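Local coordinates for protein dihydroorotate dehydrogenase (Schistosoma mansoni, PDB 6UY4) that probably catalyses the quinone-dependent oxidation of dihydroorotate to orotate in de novo pyrimidine synthesis, using bound FMN as cofactor, at residues V115-Q120 with G171-S176. Sequence-based numbering, arbitrary orientation.
Sequences VTPNPQ and GCNKTS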
# COMPACT_ATOMS: atom_id res chain seq x y z
N VAL A 115 -10.63 -1.22 -0.88
CA VAL A 115 -11.98 -1.70 -1.12
C VAL A 115 -12.97 -0.72 -0.51
O VAL A 115 -12.84 -0.34 0.66
CB VAL A 115 -12.19 -3.12 -0.55
CG1 VAL A 115 -13.57 -3.65 -0.92
CG2 VAL A 115 -11.10 -4.05 -1.03
N THR A 116 -13.96 -0.31 -1.30
CA THR A 116 -15.05 0.54 -0.88
C THR A 116 -16.31 -0.28 -0.66
O THR A 116 -16.43 -1.40 -1.17
CB THR A 116 -15.32 1.62 -1.94
OG1 THR A 116 -15.56 1.00 -3.21
CG2 THR A 116 -14.13 2.57 -2.06
N PRO A 117 -17.28 0.23 0.12
CA PRO A 117 -18.52 -0.53 0.35
C PRO A 117 -19.27 -0.85 -0.93
O PRO A 117 -19.53 -2.02 -1.23
CB PRO A 117 -19.33 0.40 1.26
CG PRO A 117 -18.31 1.20 1.98
CD PRO A 117 -17.21 1.42 0.98
N ASN A 118 -19.62 0.19 -1.71
CA ASN A 118 -20.29 -0.04 -2.98
C ASN A 118 -19.27 -0.10 -4.12
O ASN A 118 -18.20 0.50 -4.03
CB ASN A 118 -21.29 1.08 -3.26
CG ASN A 118 -22.34 1.20 -2.18
OD1 ASN A 118 -22.82 0.20 -1.64
ND2 ASN A 118 -22.70 2.43 -1.85
N PRO A 119 -19.57 -0.85 -5.18
CA PRO A 119 -18.69 -0.85 -6.35
C PRO A 119 -18.54 0.56 -6.92
O PRO A 119 -19.52 1.28 -7.10
CB PRO A 119 -19.40 -1.79 -7.33
CG PRO A 119 -20.23 -2.67 -6.47
CD PRO A 119 -20.68 -1.81 -5.32
N GLN A 120 -17.30 0.95 -7.19
CA GLN A 120 -16.98 2.32 -7.56
C GLN A 120 -16.18 2.33 -8.85
O GLN A 120 -15.35 1.44 -9.09
CB GLN A 120 -16.19 3.02 -6.45
CG GLN A 120 -16.24 4.54 -6.51
CD GLN A 120 -15.66 5.18 -5.26
OE1 GLN A 120 -16.27 6.06 -4.67
NE2 GLN A 120 -14.47 4.73 -4.87
N GLY A 171 -11.73 1.59 2.46
CA GLY A 171 -11.95 2.94 2.01
C GLY A 171 -13.43 3.27 1.99
O GLY A 171 -14.28 2.44 2.34
N CYS A 172 -13.73 4.50 1.58
CA CYS A 172 -15.10 4.99 1.50
C CYS A 172 -15.44 5.35 0.06
O CYS A 172 -14.57 5.63 -0.76
CB CYS A 172 -15.32 6.20 2.41
SG CYS A 172 -14.38 7.67 1.93
N ASN A 173 -16.74 5.34 -0.24
CA ASN A 173 -17.20 5.72 -1.56
C ASN A 173 -17.11 7.23 -1.76
O ASN A 173 -17.03 8.01 -0.81
CB ASN A 173 -18.64 5.25 -1.78
CG ASN A 173 -18.73 3.76 -2.06
OD1 ASN A 173 -19.29 2.99 -1.27
ND2 ASN A 173 -18.19 3.34 -3.20
N LYS A 174 -17.11 7.64 -3.03
CA LYS A 174 -17.03 9.06 -3.35
C LYS A 174 -18.31 9.78 -2.95
O LYS A 174 -18.26 10.89 -2.39
CB LYS A 174 -16.76 9.25 -4.84
CG LYS A 174 -16.59 10.69 -5.28
CD LYS A 174 -16.40 10.79 -6.79
CE LYS A 174 -16.18 12.22 -7.24
NZ LYS A 174 -14.91 12.79 -6.70
N THR A 175 -19.47 9.17 -3.20
CA THR A 175 -20.76 9.76 -2.89
C THR A 175 -21.25 9.38 -1.50
O THR A 175 -22.46 9.40 -1.25
CB THR A 175 -21.79 9.33 -3.94
OG1 THR A 175 -22.16 7.97 -3.72
CG2 THR A 175 -21.20 9.46 -5.33
N SER A 176 -20.34 9.04 -0.59
CA SER A 176 -20.74 8.57 0.73
C SER A 176 -21.23 9.72 1.60
O SER A 176 -20.68 10.82 1.58
CB SER A 176 -19.57 7.87 1.42
OG SER A 176 -19.91 7.47 2.73
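With CG anti to its own carbonyl carbon (chi1 -77°), Asn-173 turns its amide to the backbone of Asn-118, while Thr-116, whose OG1 stands between its backbone N and carbonyl carbon (chi1 56°), reaches the same residue from within its own loop. The result illustrates how one asparagine can read both polar groups of a single residue's main chain. Asn-173 OD1 accepts from Asn-118 N at 2.9 Å, in the carbonyl plane and on a lone pair. Asn-173 ND2 returns a nearly straight bond to Asn-118 O at 3.0 Å; the oxygen lies in the amide plane of Asn-173, although the donor sits above the carbonyl plane of Asn-118. Thr-116 OG1 donates to Asn-118 O from the opposite face at 2.8 Å, so two side chains grip this oxygen, one on each face of its carbonyl plane. Pro-117 packs against the same amide, its CD 3.4 Å from Asn-173 OD1. The amide of Gln-120 stands almost perpendicular to that of Asn-173, with OE1 facing Lys-174 N, modelled too close for the details of that bond to be trusted, and NE2 bonded to Phe-143 O. Outside the two segments, Asp-182 of helix 179-190 accepts the N-H of Asn-173 through OD2. Nearer the barrel, Gly-171 N donates to Val-115 O at 2.9 Å, continuing the pairing of parallel strands 109-115 and 165-170 into the loops. Two neighbouring beta-alpha loops of the TIM barrel are thus joined near the bound FMN, with Thr-114, an FMN-binding residue, immediately preceding Val-115.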